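Local coordinates for putative signal recognition particle protein (PDB 5CK4), which binds GTP and GDP, and probably serves as the Arf-like GTPase subunit of the signal recognition particle receptor at the endoplasmic reticulum membrane, at residues A[212-220]-A[308-316]. Sequence-based numbering, arbitrary orientation.
Sequences IPVLIAANK and WWRWIGERI. With GDP (guanosine-5'-diphosphate), chain C.
Leu215 fits between two indoles of the C-terminal helix, touching Trp308 with one methyl and Trp311 with the other and with CB, which packs against CZ3. Its CG lies anti to the backbone N (chi1 176°), which carries the branched end up from the strand: CD2 reaches Trp308 CD1 at 3.7 Å, while CD1 sits over a face of Trp311, 4.2 Å from the centroid of the six-membered ring. Leucine suits the place because its fork serves both rings. Trp311 is sandwiched, for Arg315 NE lies 3.4 Å above the plane on the opposite face, toward its rim. Arg315 NH1 also donates to Trp311 O at 3.0 Å, and its NH2 forms a salt bridge with Glu290. At the far rim, Trp311 CH2 meets Pro213 CB at 3.7 Å.

Strand 214-219 belongs to the central sheet of the P-loop GTPase fold, and the 308-313 part of the C-terminal helix packs on one face of it, the two segments running almost antiparallel at 173°, with their axes 9.7 Å apart. Trp308 extends along the strand toward the nucleotide. Ala217, with its small methyl, lets the flat indole come close: CB stands over the five-membered ring, 3.8 Å from its centroid. The buried NE1 is satisfied by Met294 O on the adjacent strand. Asn219 OD1 instead meets the rim of the indole, near its plane, 3.3 Å from Trp308 CH2, with the amide and ring planes 64° apart. Asn219 and Lys220 begin the NKxD guanine-recognition motif. Asn219 ND2 donates to Ala30 O in the P-loop, and OD1 lies between Trp308 CH2 and guanine O6. With alanine in place of Trp308, the methyl of Ala217 would be likely to face a gap, Met294 O to lose its indole donor and Asn219 to be less firmly backed.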
loop_
_atom_site.group_PDB
_atom_site.type_symbol
_atom_site.label_atom_id
_atom_site.label_comp_id
_atom_site.label_asym_id
_atom_site.label_seq_id
_atom_site.Cartn_x
_atom_site.Cartn_y
_atom_site.Cartn_z
ATOM N N ILE A 212 -6.006 -2.818 -9.103
ATOM C CA ILE A 212 -5.451 -1.844 -8.188
ATOM C C ILE A 212 -4.096 -2.371 -7.725
ATOM O O ILE A 212 -4.019 -3.147 -6.780
ATOM C CB ILE A 212 -6.385 -1.587 -6.987
ATOM C CG1 ILE A 212 -7.754 -1.101 -7.473
ATOM C CG2 ILE A 212 -5.788 -0.539 -6.042
ATOM C CD1 ILE A 212 -8.773 -0.958 -6.356
ATOM N N PRO A 213 -3.018 -1.981 -8.426
ATOM C CA PRO A 213 -1.676 -2.412 -8.003
ATOM C C PRO A 213 -1.242 -1.825 -6.658
ATOM O O PRO A 213 -1.778 -0.807 -6.235
ATOM C CB PRO A 213 -0.771 -1.876 -9.110
ATOM C CG PRO A 213 -1.553 -0.764 -9.754
ATOM C CD PRO A 213 -2.987 -1.193 -9.667
ATOM N N VAL A 214 -0.267 -2.457 -6.007
ATOM C CA VAL A 214 0.158 -2.030 -4.677
ATOM C C VAL A 214 1.671 -1.869 -4.675
ATOM O O VAL A 214 2.407 -2.824 -4.951
ATOM C CB VAL A 214 -0.236 -3.056 -3.582
ATOM C CG1 VAL A 214 0.279 -2.619 -2.210
ATOM C CG2 VAL A 214 -1.746 -3.221 -3.523
ATOM N N LEU A 215 2.123 -0.656 -4.382
ATOM C CA LEU A 215 3.543 -0.392 -4.255
ATOM C C LEU A 215 3.863 -0.427 -2.776
ATOM O O LEU A 215 3.314 0.363 -2.004
ATOM C CB LEU A 215 3.885 0.992 -4.824
ATOM C CG LEU A 215 5.346 1.412 -4.658
ATOM C CD1 LEU A 215 6.274 0.480 -5.435
ATOM C CD2 LEU A 215 5.531 2.854 -5.125
ATOM N N ILE A 216 4.731 -1.344 -2.371
ATOM C CA ILE A 216 5.218 -1.321 -1.000
ATOM C C ILE A 216 6.467 -0.443 -0.964
ATOM O O ILE A 216 7.535 -0.827 -1.439
ATOM C CB ILE A 216 5.491 -2.730 -0.452
ATOM C CG1 ILE A 216 4.190 -3.536 -0.454
ATOM C CG2 ILE A 216 6.065 -2.630 0.978
ATOM C CD1 ILE A 216 4.357 -5.016 -0.202
ATOM N N ALA A 217 6.298 0.759 -0.430
ATOM C CA ALA A 217 7.349 1.768 -0.453
ATOM C C ALA A 217 8.170 1.701 0.837
ATOM O O ALA A 217 7.700 2.081 1.923
ATOM C CB ALA A 217 6.733 3.151 -0.655
ATOM N N ALA A 218 9.386 1.170 0.717
ATOM C CA ALA A 218 10.256 1.001 1.873
ATOM C C ALA A 218 11.042 2.289 2.102
ATOM O O ALA A 218 12.131 2.462 1.542
ATOM C CB ALA A 218 11.197 -0.208 1.663
ATOM N N ASN A 219 10.462 3.175 2.918
ATOM C CA ASN A 219 10.929 4.542 3.139
ATOM C C ASN A 219 12.129 4.643 4.094
ATOM O O ASN A 219 12.452 3.687 4.800
ATOM C CB ASN A 219 9.775 5.400 3.696
ATOM C CG ASN A 219 10.050 6.895 3.605
ATOM O OD1 ASN A 219 10.791 7.343 2.732
ATOM N ND2 ASN A 219 9.452 7.672 4.509
ATOM N N LYS A 220 12.743 5.831 4.120
ATOM C CA LYS A 220 13.867 6.178 5.006
ATOM C C LYS A 220 15.165 5.452 4.636
ATOM O O LYS A 220 15.974 5.147 5.509
ATOM C CB LYS A 220 13.522 6.003 6.515
ATOM C CG LYS A 220 12.120 6.558 6.909
ATOM C CD LYS A 220 11.967 6.830 8.394
ATOM C CE LYS A 220 10.525 7.242 8.724
ATOM N NZ LYS A 220 10.324 7.514 10.204
ATOM N N TRP A 308 9.290 5.819 -7.099
ATOM C CA TRP A 308 7.941 5.527 -6.620
ATOM C C TRP A 308 6.913 6.195 -7.529
ATOM O O TRP A 308 5.954 5.557 -7.951
ATOM C CB TRP A 308 7.732 6.029 -5.189
ATOM C CG TRP A 308 8.450 5.294 -4.101
ATOM C CD1 TRP A 308 8.895 4.008 -4.116
ATOM C CD2 TRP A 308 8.782 5.818 -2.805
ATOM N NE1 TRP A 308 9.497 3.700 -2.918
ATOM C CE2 TRP A 308 9.441 4.797 -2.098
ATOM C CE3 TRP A 308 8.605 7.064 -2.189
ATOM C CZ2 TRP A 308 9.896 4.968 -0.790
ATOM C CZ3 TRP A 308 9.063 7.237 -0.893
ATOM C CH2 TRP A 308 9.704 6.194 -0.207
ATOM N N TRP A 309 7.113 7.482 -7.831
ATOM C CA TRP A 309 6.169 8.220 -8.672
ATOM C C TRP A 309 6.078 7.634 -10.079
ATOM O O TRP A 309 5.015 7.649 -10.698
ATOM C CB TRP A 309 6.537 9.709 -8.792
ATOM C CG TRP A 309 6.712 10.472 -7.491
ATOM C CD1 TRP A 309 7.691 11.380 -7.214
ATOM C CD2 TRP A 309 5.887 10.405 -6.310
ATOM N NE1 TRP A 309 7.536 11.880 -5.944
ATOM C CE2 TRP A 309 6.440 11.296 -5.365
ATOM C CE3 TRP A 309 4.744 9.679 -5.960
ATOM C CZ2 TRP A 309 5.891 11.477 -4.096
ATOM C CZ3 TRP A 309 4.204 9.859 -4.698
ATOM C CH2 TRP A 309 4.773 10.755 -3.786
ATOM N N ARG A 310 7.202 7.142 -10.585
ATOM C CA ARG A 310 7.252 6.566 -11.926
ATOM C C ARG A 310 6.456 5.264 -11.992
ATOM O O ARG A 310 5.701 5.031 -12.935
ATOM C CB ARG A 310 8.703 6.306 -12.327
ATOM C CG ARG A 310 8.900 5.792 -13.737
ATOM C CD ARG A 310 10.375 5.863 -14.129
ATOM N NE ARG A 310 10.904 7.229 -14.045
ATOM C CZ ARG A 310 11.680 7.684 -13.062
ATOM N NH1 ARG A 310 12.032 6.885 -12.064
ATOM N NH2 ARG A 310 12.109 8.942 -13.076
ATOM N N TRP A 311 6.633 4.425 -10.975
ATOM C CA TRP A 311 5.959 3.129 -10.910
ATOM C C TRP A 311 4.438 3.307 -10.929
ATOM O O TRP A 311 3.731 2.634 -11.687
ATOM C CB TRP A 311 6.407 2.381 -9.650
ATOM C CG TRP A 311 6.001 0.936 -9.582
ATOM C CD1 TRP A 311 6.726 -0.142 -10.005
ATOM C CD2 TRP A 311 4.780 0.412 -9.041
ATOM N NE1 TRP A 311 6.030 -1.304 -9.763
ATOM C CE2 TRP A 311 4.832 -0.990 -9.174
ATOM C CE3 TRP A 311 3.645 0.993 -8.471
ATOM C CZ2 TRP A 311 3.798 -1.815 -8.748
ATOM C CZ3 TRP A 311 2.615 0.166 -8.046
ATOM C CH2 TRP A 311 2.701 -1.219 -8.189
ATOM N N ILE A 312 3.949 4.232 -10.106
ATOM C CA ILE A 312 2.519 4.537 -10.040
ATOM C C ILE A 312 2.012 5.163 -11.330
ATOM O O ILE A 312 0.971 4.766 -11.868
ATOM C CB ILE A 312 2.204 5.485 -8.862
ATOM C CG1 ILE A 312 2.517 4.803 -7.526
ATOM C CG2 ILE A 312 0.751 5.939 -8.909
ATOM C CD1 ILE A 312 1.567 3.686 -7.149
ATOM N N GLY A 313 2.756 6.148 -11.823
ATOM C CA GLY A 313 2.419 6.823 -13.065
ATOM C C GLY A 313 2.254 5.896 -14.257
ATOM O O GLY A 313 1.419 6.143 -15.124
ATOM N N GLU A 314 3.043 4.828 -14.310
ATOM C CA GLU A 314 2.961 3.888 -15.431
ATOM C C GLU A 314 1.768 2.935 -15.324
ATOM O O GLU A 314 1.501 2.164 -16.246
ATOM C CB GLU A 314 4.252 3.078 -15.552
ATOM C CG GLU A 314 5.433 3.879 -16.058
ATOM C CD GLU A 314 6.734 3.106 -15.995
ATOM O OE1 GLU A 314 6.730 1.967 -15.478
ATOM O OE2 GLU A 314 7.762 3.642 -16.459
ATOM N N ARG A 315 1.042 3.003 -14.212
ATOM C CA ARG A 315 0.015 2.000 -13.919
ATOM C C ARG A 315 -1.401 2.523 -13.683
ATOM O O ARG A 315 -2.290 1.748 -13.341
ATOM C CB ARG A 315 0.440 1.150 -12.719
ATOM C CG ARG A 315 1.499 0.126 -13.049
ATOM C CD ARG A 315 2.185 -0.396 -11.805
ATOM N NE ARG A 315 3.138 -1.439 -12.164
ATOM C CZ ARG A 315 4.368 -1.199 -12.610
ATOM N NH1 ARG A 315 4.799 0.056 -12.742
ATOM N NH2 ARG A 315 5.165 -2.212 -12.927
ATOM N N ILE A 316 -1.623 3.820 -13.850
ATOM C CA ILE A 316 -2.960 4.360 -13.624
ATOM C C ILE A 316 -3.566 5.026 -14.861
ATOM O O ILE A 316 -2.869 5.309 -15.833
ATOM C CB ILE A 316 -2.956 5.352 -12.466
ATOM C CG1 ILE A 316 -2.075 6.549 -12.813
ATOM C CG2 ILE A 316 -2.475 4.669 -11.195
ATOM C CD1 ILE A 316 -1.712 7.379 -11.625
HETATM P PB GDP C . 3.273 9.704 9.255
HETATM O O1B GDP C . 2.381 10.721 8.604
HETATM O O2B GDP C . 3.216 8.402 8.468
HETATM O O3B GDP C . 2.877 9.390 10.679
HETATM O O3A GDP C . 4.809 10.163 9.250
HETATM P PA GDP C . 5.391 11.670 9.229
HETATM O O1A GDP C . 5.198 12.296 7.884
HETATM O O2A GDP C . 4.849 12.511 10.358
HETATM O "O5'" GDP C . 6.917 11.262 9.443
HETATM C "C5'" GDP C . 7.324 10.651 10.657
HETATM C "C4'" GDP C . 8.760 11.071 10.923
HETATM O "O4'" GDP C . 9.623 10.431 9.981
HETATM C "C3'" GDP C . 8.963 12.570 10.749
HETATM O "O3'" GDP C . 9.933 12.977 11.715
HETATM C "C2'" GDP C . 9.580 12.701 9.369
HETATM O "O2'" GDP C . 10.437 13.833 9.245
HETATM C "C1'" GDP C . 10.386 11.425 9.286
HETATM N N9 GDP C . 10.623 10.993 7.893
HETATM C C8 GDP C . 9.724 10.898 6.890
HETATM N N7 GDP C . 10.325 10.433 5.759
HETATM C C5 GDP C . 11.613 10.207 6.058
HETATM C C6 GDP C . 12.798 9.730 5.332
HETATM O O6 GDP C . 12.698 9.392 4.129
HETATM N N1 GDP C . 13.953 9.635 6.018
HETATM C C2 GDP C . 14.068 9.993 7.316
HETATM N N2 GDP C . 15.268 9.886 7.936
HETATM N N3 GDP C . 13.020 10.448 8.043
HETATM C C4 GDP C . 11.801 10.577 7.464
#